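Local coordinates for hemin degrading factor (Pseudomonas aeruginosa, PDB 4MF9), which binds heme and probably degrades it, with a part in heme trafficking within the bacterium, at residues 206-211 against 215-220; 262-267 against 273-278; 311-316 against 322-327. All coordinates share one frame; numbering follows the deposited sequence.

Contact 1. Residues 206-211 against 215-220. With HEM (protoporphyrin IX containing Fe), chain C.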
# COMPACT_ATOMS: atom_id res chain seq x y z
N GLU A 206 -10.98 4.81 -27.61
CA GLU A 206 -10.46 6.00 -28.24
C GLU A 206 -9.63 6.84 -27.30
O GLU A 206 -8.51 7.16 -27.59
CB GLU A 206 -11.60 6.82 -28.84
CG GLU A 206 -11.10 8.02 -29.59
CD GLU A 206 -12.17 8.75 -30.42
OE1 GLU A 206 -13.31 8.28 -30.56
OE2 GLU A 206 -11.80 9.80 -30.89
N GLY A 207 -10.16 7.07 -26.11
CA GLY A 207 -9.44 7.77 -25.06
C GLY A 207 -8.18 7.04 -24.62
O GLY A 207 -7.16 7.68 -24.32
N TRP A 208 -8.25 5.71 -24.57
CA TRP A 208 -7.10 4.88 -24.19
C TRP A 208 -5.94 5.11 -25.15
O TRP A 208 -4.81 5.37 -24.72
CB TRP A 208 -7.48 3.39 -24.19
CG TRP A 208 -6.44 2.48 -23.54
CD1 TRP A 208 -5.12 2.35 -23.88
CD2 TRP A 208 -6.67 1.56 -22.46
NE1 TRP A 208 -4.51 1.42 -23.07
CE2 TRP A 208 -5.44 0.92 -22.19
CE3 TRP A 208 -7.79 1.23 -21.70
CZ2 TRP A 208 -5.31 -0.05 -21.19
CZ3 TRP A 208 -7.65 0.27 -20.71
CH2 TRP A 208 -6.42 -0.36 -20.46
N ALA A 209 -6.22 5.03 -26.43
CA ALA A 209 -5.25 5.25 -27.48
C ALA A 209 -4.65 6.69 -27.39
O ALA A 209 -3.54 6.90 -27.74
CB ALA A 209 -5.92 5.03 -28.82
N ALA A 210 -5.43 7.62 -26.89
CA ALA A 210 -5.05 9.02 -26.76
C ALA A 210 -4.31 9.40 -25.45
O ALA A 210 -3.78 10.48 -25.31
CB ALA A 210 -6.28 9.88 -26.98
N LEU A 211 -4.14 8.45 -24.55
CA LEU A 211 -3.52 8.72 -23.27
C LEU A 211 -2.19 9.34 -23.38
O LEU A 211 -1.43 8.93 -24.17
CB LEU A 211 -3.39 7.43 -22.51
CG LEU A 211 -4.58 7.28 -21.62
CD1 LEU A 211 -4.78 5.84 -21.19
CD2 LEU A 211 -4.41 8.22 -20.44
N HIS A 215 -0.56 8.69 -15.41
CA HIS A 215 -1.30 9.37 -14.35
C HIS A 215 -2.71 9.80 -14.70
O HIS A 215 -3.46 10.14 -13.85
CB HIS A 215 -0.50 10.50 -13.79
CG HIS A 215 0.71 10.04 -13.08
ND1 HIS A 215 1.93 9.93 -13.69
CD2 HIS A 215 0.89 9.61 -11.81
CE1 HIS A 215 2.81 9.49 -12.82
NE2 HIS A 215 2.20 9.30 -11.67
N HIS A 216 -3.02 9.78 -15.97
CA HIS A 216 -4.30 10.23 -16.47
C HIS A 216 -5.27 9.09 -16.63
O HIS A 216 -6.37 9.25 -17.04
CB HIS A 216 -4.07 10.85 -17.84
CG HIS A 216 -3.15 12.01 -17.84
ND1 HIS A 216 -2.80 12.67 -16.70
CD2 HIS A 216 -2.56 12.66 -18.85
CE1 HIS A 216 -1.99 13.66 -17.01
NE2 HIS A 216 -1.81 13.65 -18.31
N PHE A 217 -4.82 7.91 -16.33
CA PHE A 217 -5.64 6.72 -16.53
C PHE A 217 -6.88 6.78 -15.65
O PHE A 217 -8.00 6.55 -16.11
CB PHE A 217 -4.82 5.46 -16.23
CG PHE A 217 -5.49 4.18 -16.64
CD1 PHE A 217 -5.62 3.84 -17.98
CD2 PHE A 217 -5.98 3.30 -15.68
CE1 PHE A 217 -6.22 2.64 -18.35
CE2 PHE A 217 -6.59 2.12 -16.04
CZ PHE A 217 -6.71 1.78 -17.37
N HIS A 218 -6.68 7.17 -14.43
CA HIS A 218 -7.76 7.17 -13.49
C HIS A 218 -8.92 8.05 -13.96
O HIS A 218 -10.03 7.68 -13.94
CB HIS A 218 -7.19 7.68 -12.19
CG HIS A 218 -7.91 7.18 -11.00
ND1 HIS A 218 -8.03 5.83 -10.74
CD2 HIS A 218 -8.63 7.82 -10.06
CE1 HIS A 218 -8.79 5.68 -9.68
NE2 HIS A 218 -9.15 6.86 -9.24
N ALA A 219 -8.60 9.22 -14.41
CA ALA A 219 -9.61 10.10 -14.89
C ALA A 219 -10.35 9.51 -16.07
O ALA A 219 -11.44 9.81 -16.24
CB ALA A 219 -8.99 11.44 -15.21
N LEU A 220 -9.68 8.74 -16.88
CA LEU A 220 -10.27 8.09 -18.03
C LEU A 220 -11.32 7.06 -17.62
O LEU A 220 -12.35 6.93 -18.21
CB LEU A 220 -9.15 7.43 -18.86
CG LEU A 220 -9.53 6.48 -19.98
CD1 LEU A 220 -10.31 7.12 -21.11
CD2 LEU A 220 -8.38 5.67 -20.48
CHA HEM C . 3.09 5.58 -11.84
CHB HEM C . 6.89 8.30 -11.08
CHC HEM C . 4.11 11.42 -8.70
CHD HEM C . 0.69 8.07 -8.51
C1A HEM C . 4.35 6.10 -11.91
C2A HEM C . 5.42 5.59 -12.69
C3A HEM C . 6.46 6.36 -12.49
C4A HEM C . 6.07 7.32 -11.55
CMA HEM C . 7.82 6.18 -13.11
CAA HEM C . 5.42 4.42 -13.62
CBA HEM C . 5.99 4.66 -15.04
CGA HEM C . 5.01 5.49 -15.78
O1A HEM C . 5.37 6.45 -16.46
O2A HEM C . 3.85 5.18 -15.69
C1B HEM C . 6.39 9.39 -10.37
C2B HEM C . 7.25 10.45 -10.06
C3B HEM C . 6.52 11.36 -9.40
C4B HEM C . 5.15 10.80 -9.31
CMB HEM C . 8.70 10.55 -10.43
CAB HEM C . 7.09 12.65 -8.91
CBB HEM C . 6.68 13.32 -7.88
C1C HEM C . 2.94 10.82 -8.44
C2C HEM C . 1.86 11.41 -7.81
C3C HEM C . 0.88 10.48 -7.75
C4C HEM C . 1.35 9.28 -8.35
CMC HEM C . 1.80 12.82 -7.31
CAC HEM C . -0.42 10.67 -7.15
CBC HEM C . -1.16 9.62 -6.98
C1D HEM C . 1.06 7.09 -9.45
C2D HEM C . 0.21 5.91 -9.82
C3D HEM C . 0.90 5.25 -10.75
C4D HEM C . 2.14 6.00 -10.94
CMD HEM C . -1.15 5.49 -9.30
CAD HEM C . 0.46 3.98 -11.43
CBD HEM C . -0.03 4.33 -12.84
CGD HEM C . -0.83 3.32 -13.61
O1D HEM C . -0.44 3.10 -14.74
O2D HEM C . -1.84 2.77 -13.19
NA HEM C . 4.77 7.17 -11.20
NB HEM C . 5.14 9.62 -9.93
NC HEM C . 2.59 9.57 -8.75
ND HEM C . 2.18 7.08 -10.14
FE HEM C . 3.55 8.31 -10.07
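The edge of the Phe-217 ring meets the six-membered ring of Trp-208 in a T-shaped stack, planes at 84° and centroids 5.1 Å apart. CE1 of Phe-217 comes over one face of the indole, 3.6 Å from Trp-208 CZ3 and nearer the rim of the ring than its middle. Both aromatic side chains have CG anti to the backbone N (chi1 -168° for Trp-208, -170° for Phe-217), which sends each ring off its helix into the groove between them. The indole N-H is satisfied as well, since Trp-208 NE1 donates to the carbonyl of Arg-312.

Aliphatic packing fills the rest. Leu-211 divides its two methyls: CD1 touches Leu-220 CD2 at 3.7 Å and lies at the edge of the Phe-217 ring, whereas CD2 slides past His-216 CB. Gly-207 suits the place where Leu-220 CD1 lies 4.1 Å from its CA, because a side chain there would run into that methyl.

The segments belong to helices 201-210 and 217-224, joined by a short turn into a helical hairpin, and the apolar seam between them sits beside the heme site.

Metal coordination is the third kind of interaction. His-215, just ahead of the second helix, is the axial ligand, its NE2 2.3 Å from the heme iron. Its ND1 is hydrogen-bonded to Asp-213 OD2, a second-shell carboxylate that probably fixes the turn of the imidazole and would be expected to make it more electron-rich. Phe-217, two residues on, also makes a cation-pi contact with Lys-313, a heme-binding residue.

Contact 2. Residues 262-267 against 273-278; sequences IMVFVG and QIHTGP. With HEM (protoporphyrin IX containing Fe), chain C.
Met-263 and Phe-265 pair with Thr-276 and Ile-274 on the face of the sheet that looks at the heme. Strands 262-268 and 271-277 form an antiparallel beta hairpin within the HemS/ChuX domain. Six backbone hydrogen bonds join the hydrogen-bonded pairs Ile-262/Gly-277, Val-264/His-275 and Val-266/Gln-273; the bond from Val-266 N to Gln-273 O, at 175°, is almost straight.

Phe-265 starts from a CB that faces the heme side, and chi1 of -77° sets CG beside its own backbone N. From there the ring runs alongside Ile-274. CD2 and CE2 lie near Ile-274 CG1, which sits over the ring face in a CH-pi contact, 3.9 Å from the centroid, while CE1 meets CG2. CE2 also touches Ile-274 CD1 at 3.7 Å. Heme C4D lies nearer still, 3.5 Å from Phe-265 CE2. At the tip, CZ comes within 3.5 Å of the meso carbon CHA. Phe-337 of strand 332-338 meets the same ring.

Met-263 bends at chi3, bringing CE to Ile-274 CG2 and Thr-276 OG1, with SD 3.9 Å from the heme methyl CMA. The opposite face carries His-275, whose ND1 is hydrogen-bonded to Arg-92 NE. Flat aromatic carbon, branched aliphatic carbon and a flexible thioether thus give this side of the pocket an apolar surface, suited to holding the porphyrin by dispersion rather than by polar bonds.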
# COMPACT_ATOMS: atom_id res chain seq x y z
N ILE A 262 13.03 -3.12 -11.32
CA ILE A 262 11.60 -3.02 -11.57
C ILE A 262 10.97 -2.04 -10.60
O ILE A 262 11.68 -1.45 -9.77
CB ILE A 262 10.94 -4.39 -11.40
CG1 ILE A 262 11.18 -4.89 -9.98
CG2 ILE A 262 11.52 -5.38 -12.42
CD1 ILE A 262 10.49 -6.21 -9.67
N MET A 263 9.69 -1.81 -10.69
CA MET A 263 8.91 -1.02 -9.75
C MET A 263 7.76 -1.84 -9.23
O MET A 263 7.09 -2.45 -10.00
CB MET A 263 8.38 0.24 -10.40
CG MET A 263 9.42 1.15 -10.95
SD MET A 263 8.85 2.64 -11.70
CE MET A 263 8.40 3.51 -10.22
N VAL A 264 7.57 -1.86 -7.94
CA VAL A 264 6.53 -2.59 -7.34
C VAL A 264 5.63 -1.64 -6.54
O VAL A 264 6.09 -1.10 -5.59
CB VAL A 264 7.08 -3.70 -6.39
CG1 VAL A 264 5.98 -4.44 -5.74
CG2 VAL A 264 8.02 -4.64 -7.11
N PHE A 265 4.37 -1.52 -6.95
CA PHE A 265 3.38 -0.62 -6.34
C PHE A 265 2.44 -1.45 -5.49
O PHE A 265 1.81 -2.38 -5.98
CB PHE A 265 2.52 0.07 -7.42
CG PHE A 265 3.21 1.21 -8.14
CD1 PHE A 265 4.30 0.97 -8.97
CD2 PHE A 265 2.72 2.50 -8.05
CE1 PHE A 265 4.91 2.02 -9.65
CE2 PHE A 265 3.33 3.54 -8.72
CZ PHE A 265 4.43 3.30 -9.52
N VAL A 266 2.31 -1.12 -4.24
CA VAL A 266 1.33 -1.72 -3.38
C VAL A 266 0.61 -0.69 -2.54
O VAL A 266 1.21 0.05 -1.90
CB VAL A 266 2.00 -2.77 -2.44
CG1 VAL A 266 1.06 -3.26 -1.38
CG2 VAL A 266 2.50 -3.96 -3.25
N GLY A 267 -0.69 -0.73 -2.57
CA GLY A 267 -1.44 0.21 -1.77
C GLY A 267 -2.85 -0.19 -1.42
O GLY A 267 -3.29 -1.32 -1.65
N GLN A 273 2.60 2.66 -1.82
CA GLN A 273 4.02 2.55 -1.51
C GLN A 273 4.73 1.84 -2.67
O GLN A 273 4.21 0.88 -3.22
CB GLN A 273 4.21 1.76 -0.21
CG GLN A 273 5.65 1.62 0.25
CD GLN A 273 5.75 1.19 1.73
OE1 GLN A 273 5.11 1.77 2.61
NE2 GLN A 273 6.55 0.17 1.99
N ILE A 274 5.92 2.32 -3.02
CA ILE A 274 6.59 1.90 -4.24
C ILE A 274 8.02 1.47 -3.93
O ILE A 274 8.71 2.12 -3.13
CB ILE A 274 6.63 3.07 -5.27
CG1 ILE A 274 5.24 3.67 -5.47
CG2 ILE A 274 7.17 2.60 -6.61
CD1 ILE A 274 5.25 5.10 -6.01
N HIS A 275 8.45 0.37 -4.53
CA HIS A 275 9.85 -0.02 -4.50
C HIS A 275 10.40 0.12 -5.91
O HIS A 275 9.79 -0.36 -6.85
CB HIS A 275 10.00 -1.47 -4.08
CG HIS A 275 11.33 -2.06 -4.45
ND1 HIS A 275 12.49 -1.76 -3.76
CD2 HIS A 275 11.69 -2.93 -5.43
CE1 HIS A 275 13.50 -2.43 -4.29
NE2 HIS A 275 13.04 -3.14 -5.31
N THR A 276 11.54 0.79 -6.05
CA THR A 276 12.24 0.86 -7.33
C THR A 276 13.59 0.17 -7.19
O THR A 276 14.34 0.44 -6.26
CB THR A 276 12.46 2.31 -7.78
OG1 THR A 276 11.19 2.97 -7.90
CG2 THR A 276 13.16 2.35 -9.13
N GLY A 277 13.88 -0.75 -8.10
CA GLY A 277 15.16 -1.45 -8.08
C GLY A 277 14.99 -2.92 -8.33
O GLY A 277 13.88 -3.41 -8.55
N PRO A 278 16.07 -3.67 -8.31
CA PRO A 278 16.00 -5.13 -8.50
C PRO A 278 15.44 -5.86 -7.30
O PRO A 278 15.38 -5.32 -6.27
CB PRO A 278 17.45 -5.51 -8.69
CG PRO A 278 18.15 -4.52 -7.88
CD PRO A 278 17.45 -3.23 -8.13
CHA HEM C . 3.09 5.58 -11.84
CHB HEM C . 6.89 8.30 -11.08
CHC HEM C . 4.11 11.42 -8.70
CHD HEM C . 0.69 8.07 -8.51
C1A HEM C . 4.35 6.10 -11.91
C2A HEM C . 5.42 5.59 -12.69
C3A HEM C . 6.46 6.36 -12.49
C4A HEM C . 6.07 7.32 -11.55
CMA HEM C . 7.82 6.18 -13.11
CAA HEM C . 5.42 4.42 -13.62
CBA HEM C . 5.99 4.66 -15.04
CGA HEM C . 5.01 5.49 -15.78
O1A HEM C . 5.37 6.45 -16.46
O2A HEM C . 3.85 5.18 -15.69
C1B HEM C . 6.39 9.39 -10.37
C2B HEM C . 7.25 10.45 -10.06
C3B HEM C . 6.52 11.36 -9.40
C4B HEM C . 5.15 10.80 -9.31
CMB HEM C . 8.70 10.55 -10.43
CAB HEM C . 7.09 12.65 -8.91
CBB HEM C . 6.68 13.32 -7.88
C1C HEM C . 2.94 10.82 -8.44
C2C HEM C . 1.86 11.41 -7.81
C3C HEM C . 0.88 10.48 -7.75
C4C HEM C . 1.35 9.28 -8.35
CMC HEM C . 1.80 12.82 -7.31
CAC HEM C . -0.42 10.67 -7.15
CBC HEM C . -1.16 9.62 -6.98
C1D HEM C . 1.06 7.09 -9.45
C2D HEM C . 0.21 5.91 -9.82
C3D HEM C . 0.90 5.25 -10.75
C4D HEM C . 2.14 6.00 -10.94
CMD HEM C . -1.15 5.49 -9.30
CAD HEM C . 0.46 3.98 -11.43
CBD HEM C . -0.03 4.33 -12.84
CGD HEM C . -0.83 3.32 -13.61
O1D HEM C . -0.44 3.10 -14.74
O2D HEM C . -1.84 2.77 -13.19
NA HEM C . 4.77 7.17 -11.20
NB HEM C . 5.14 9.62 -9.93
NC HEM C . 2.59 9.57 -8.75
ND HEM C . 2.18 7.08 -10.14
FE HEM C . 3.55 8.31 -10.07

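Contact 3. Residues 311-316 against 322-327. With HEM (protoporphyrin IX containing Fe), chain C.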
# COMPACT_ATOMS: atom_id res chain seq x y z
N VAL A 311 -0.87 -4.99 -19.11
CA VAL A 311 -1.55 -3.77 -19.58
C VAL A 311 -0.55 -2.86 -20.28
O VAL A 311 0.59 -2.73 -19.82
CB VAL A 311 -2.16 -2.99 -18.40
CG1 VAL A 311 -2.96 -1.76 -18.89
CG2 VAL A 311 -3.06 -3.90 -17.57
N ARG A 312 -0.98 -2.25 -21.38
CA ARG A 312 -0.17 -1.33 -22.11
C ARG A 312 -0.90 0.02 -22.28
O ARG A 312 -2.00 0.05 -22.77
CB ARG A 312 0.31 -1.88 -23.46
CG ARG A 312 0.57 -3.37 -23.54
CD ARG A 312 0.94 -3.82 -24.95
NE ARG A 312 1.30 -5.20 -24.97
CZ ARG A 312 0.44 -6.18 -25.13
NH1 ARG A 312 -0.82 -5.91 -25.33
NH2 ARG A 312 0.86 -7.41 -25.07
N LYS A 313 -0.28 1.08 -21.85
CA LYS A 313 -0.86 2.40 -21.93
C LYS A 313 0.07 3.37 -22.68
O LYS A 313 1.21 3.46 -22.39
CB LYS A 313 -1.16 2.95 -20.52
CG LYS A 313 -1.80 2.02 -19.54
CD LYS A 313 -2.29 2.74 -18.29
CE LYS A 313 -1.41 2.42 -17.10
NZ LYS A 313 -1.73 1.18 -16.37
N PRO A 314 -0.45 4.08 -23.66
CA PRO A 314 0.31 5.10 -24.36
C PRO A 314 0.59 6.25 -23.40
O PRO A 314 -0.10 6.40 -22.47
CB PRO A 314 -0.64 5.61 -25.44
CG PRO A 314 -1.84 4.87 -25.33
CD PRO A 314 -1.84 4.06 -24.09
N SER A 315 1.62 7.01 -23.69
CA SER A 315 1.94 8.19 -22.90
C SER A 315 2.91 9.04 -23.71
O SER A 315 3.44 8.58 -24.73
CB SER A 315 2.57 7.80 -21.56
OG SER A 315 3.92 7.41 -21.72
N THR A 316 3.19 10.24 -23.23
CA THR A 316 4.11 11.15 -23.88
C THR A 316 5.49 10.56 -23.98
O THR A 316 6.21 10.90 -24.85
CB THR A 316 4.19 12.51 -23.16
OG1 THR A 316 4.45 12.29 -21.78
CG2 THR A 316 2.93 13.20 -23.26
N SER A 322 2.73 -2.76 -17.88
CA SER A 322 2.66 -3.12 -16.47
C SER A 322 1.91 -4.43 -16.34
O SER A 322 1.22 -4.84 -17.28
CB SER A 322 1.90 -2.04 -15.69
OG SER A 322 0.57 -1.93 -16.18
N TRP A 323 2.08 -5.10 -15.20
CA TRP A 323 1.23 -6.23 -14.82
C TRP A 323 0.42 -5.78 -13.61
O TRP A 323 0.97 -5.15 -12.70
CB TRP A 323 2.08 -7.44 -14.44
CG TRP A 323 2.63 -8.20 -15.61
CD1 TRP A 323 2.89 -7.71 -16.87
CD2 TRP A 323 2.97 -9.59 -15.65
NE1 TRP A 323 3.39 -8.71 -17.67
CE2 TRP A 323 3.45 -9.87 -16.94
CE3 TRP A 323 2.94 -10.62 -14.70
CZ2 TRP A 323 3.87 -11.15 -17.32
CZ3 TRP A 323 3.36 -11.88 -15.07
CH2 TRP A 323 3.82 -12.13 -16.37
N GLU A 324 -0.87 -6.09 -13.61
CA GLU A 324 -1.78 -5.65 -12.56
C GLU A 324 -2.58 -6.85 -12.04
O GLU A 324 -3.26 -7.54 -12.80
CB GLU A 324 -2.67 -4.51 -13.09
CG GLU A 324 -1.83 -3.39 -13.71
CD GLU A 324 -2.60 -2.16 -14.14
OE1 GLU A 324 -3.83 -2.10 -13.95
OE2 GLU A 324 -1.94 -1.23 -14.67
N ALA A 325 -2.45 -7.11 -10.75
CA ALA A 325 -3.13 -8.23 -10.10
C ALA A 325 -4.30 -7.69 -9.27
O ALA A 325 -4.16 -6.71 -8.54
CB ALA A 325 -2.17 -8.99 -9.23
N PHE A 326 -5.44 -8.32 -9.38
CA PHE A 326 -6.64 -7.95 -8.70
C PHE A 326 -7.22 -9.07 -7.84
O PHE A 326 -7.09 -10.22 -8.17
CB PHE A 326 -7.70 -7.55 -9.68
CG PHE A 326 -7.27 -6.44 -10.61
CD1 PHE A 326 -6.57 -6.71 -11.76
CD2 PHE A 326 -7.57 -5.14 -10.33
CE1 PHE A 326 -6.22 -5.71 -12.62
CE2 PHE A 326 -7.19 -4.12 -11.17
CZ PHE A 326 -6.49 -4.41 -12.30
N ASP A 327 -7.86 -8.68 -6.75
CA ASP A 327 -8.62 -9.60 -5.91
C ASP A 327 -10.05 -9.81 -6.43
O ASP A 327 -10.38 -9.20 -7.41
CB ASP A 327 -8.62 -9.14 -4.47
CG ASP A 327 -9.37 -7.90 -4.24
OD1 ASP A 327 -10.25 -7.54 -5.00
OD2 ASP A 327 -9.10 -7.29 -3.24
CHA HEM C . 3.09 5.58 -11.84
CHB HEM C . 6.89 8.30 -11.08
CHC HEM C . 4.11 11.42 -8.70
CHD HEM C . 0.69 8.07 -8.51
C1A HEM C . 4.35 6.10 -11.91
C2A HEM C . 5.42 5.59 -12.69
C3A HEM C . 6.46 6.36 -12.49
C4A HEM C . 6.07 7.32 -11.55
CMA HEM C . 7.82 6.18 -13.11
CAA HEM C . 5.42 4.42 -13.62
CBA HEM C . 5.99 4.66 -15.04
CGA HEM C . 5.01 5.49 -15.78
O1A HEM C . 5.37 6.45 -16.46
O2A HEM C . 3.85 5.18 -15.69
C1B HEM C . 6.39 9.39 -10.37
C2B HEM C . 7.25 10.45 -10.06
C3B HEM C . 6.52 11.36 -9.40
C4B HEM C . 5.15 10.80 -9.31
CMB HEM C . 8.70 10.55 -10.43
CAB HEM C . 7.09 12.65 -8.91
CBB HEM C . 6.68 13.32 -7.88
C1C HEM C . 2.94 10.82 -8.44
C2C HEM C . 1.86 11.41 -7.81
C3C HEM C . 0.88 10.48 -7.75
C4C HEM C . 1.35 9.28 -8.35
CMC HEM C . 1.80 12.82 -7.31
CAC HEM C . -0.42 10.67 -7.15
CBC HEM C . -1.16 9.62 -6.98
C1D HEM C . 1.06 7.09 -9.45
C2D HEM C . 0.21 5.91 -9.82
C3D HEM C . 0.90 5.25 -10.75
C4D HEM C . 2.14 6.00 -10.94
CMD HEM C . -1.15 5.49 -9.30
CAD HEM C . 0.46 3.98 -11.43
CBD HEM C . -0.03 4.33 -12.84
CGD HEM C . -0.83 3.32 -13.61
O1D HEM C . -0.44 3.10 -14.74
O2D HEM C . -1.84 2.77 -13.19
NA HEM C . 4.77 7.17 -11.20
NB HEM C . 5.14 9.62 -9.93
NC HEM C . 2.59 9.57 -8.75
ND HEM C . 2.18 7.08 -10.14
FE HEM C . 3.55 8.31 -10.07
O HOH W 1 0.72 0.17 -18.19
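Lys-313 and Glu-324 both keep CG beside the backbone N (chi1 -44° and -53°), but their chains then differ: the lysine bends at chi3 and chi4, while the glutamate stays extended, and the two ends meet from opposite directions. They sit on the beta hairpin of strands 307-313 and 320-326, in the HemS/ChuX domain, where Val-311 and Ser-322 form an antiparallel hydrogen-bonded pair. Its two bonds run from Val-311 N to Ser-322 O (2.8 Å) and from Ser-322 N to Val-311 O (2.9 Å).

The meeting is a buried salt bridge, Lys-313 NZ to Glu-324 OE2 at 3.0 Å. Lysine has the length to reach from the end of the strand to the heme, which it binds. Glutamate suits its place by serving two cations: its OE1 makes a salt bridge to Arg-228, another heme-binding residue, so one carboxylate lies between two positive groups. Val-311 supplies the apolar side: its CG2 lies 3.9 Å from Glu-324 CD, the two side chains crossing at about a right angle.

Ser-322, small enough to fit beside Val-311, places its hydroxyl close to these charges, and OG shares a 2.9 Å hydrogen bond with a water that also bonds weakly to Lys-313 NZ and Val-311 O.

Overall arrangement
Along the chain the contacts follow one another in series, and all three touch the heme. Contact 1, a pair of helices, lies with its centre about 12 Å from that of contact 3 and touches it directly, in part through the packing of Leu-211 on Pro-314. Contacts 2 and 3 are hairpins of the same antiparallel sheet, their centres about 14 Å apart, with strand 332-338 running between strands 262-268 and 320-326. Contacts 1 and 2 are more distant, about 22 Å between centres. The heme is therefore held between the helical part, which gives the iron its axial ligand, and the sheet, which supplies an apolar surface and a heme-binding lysine.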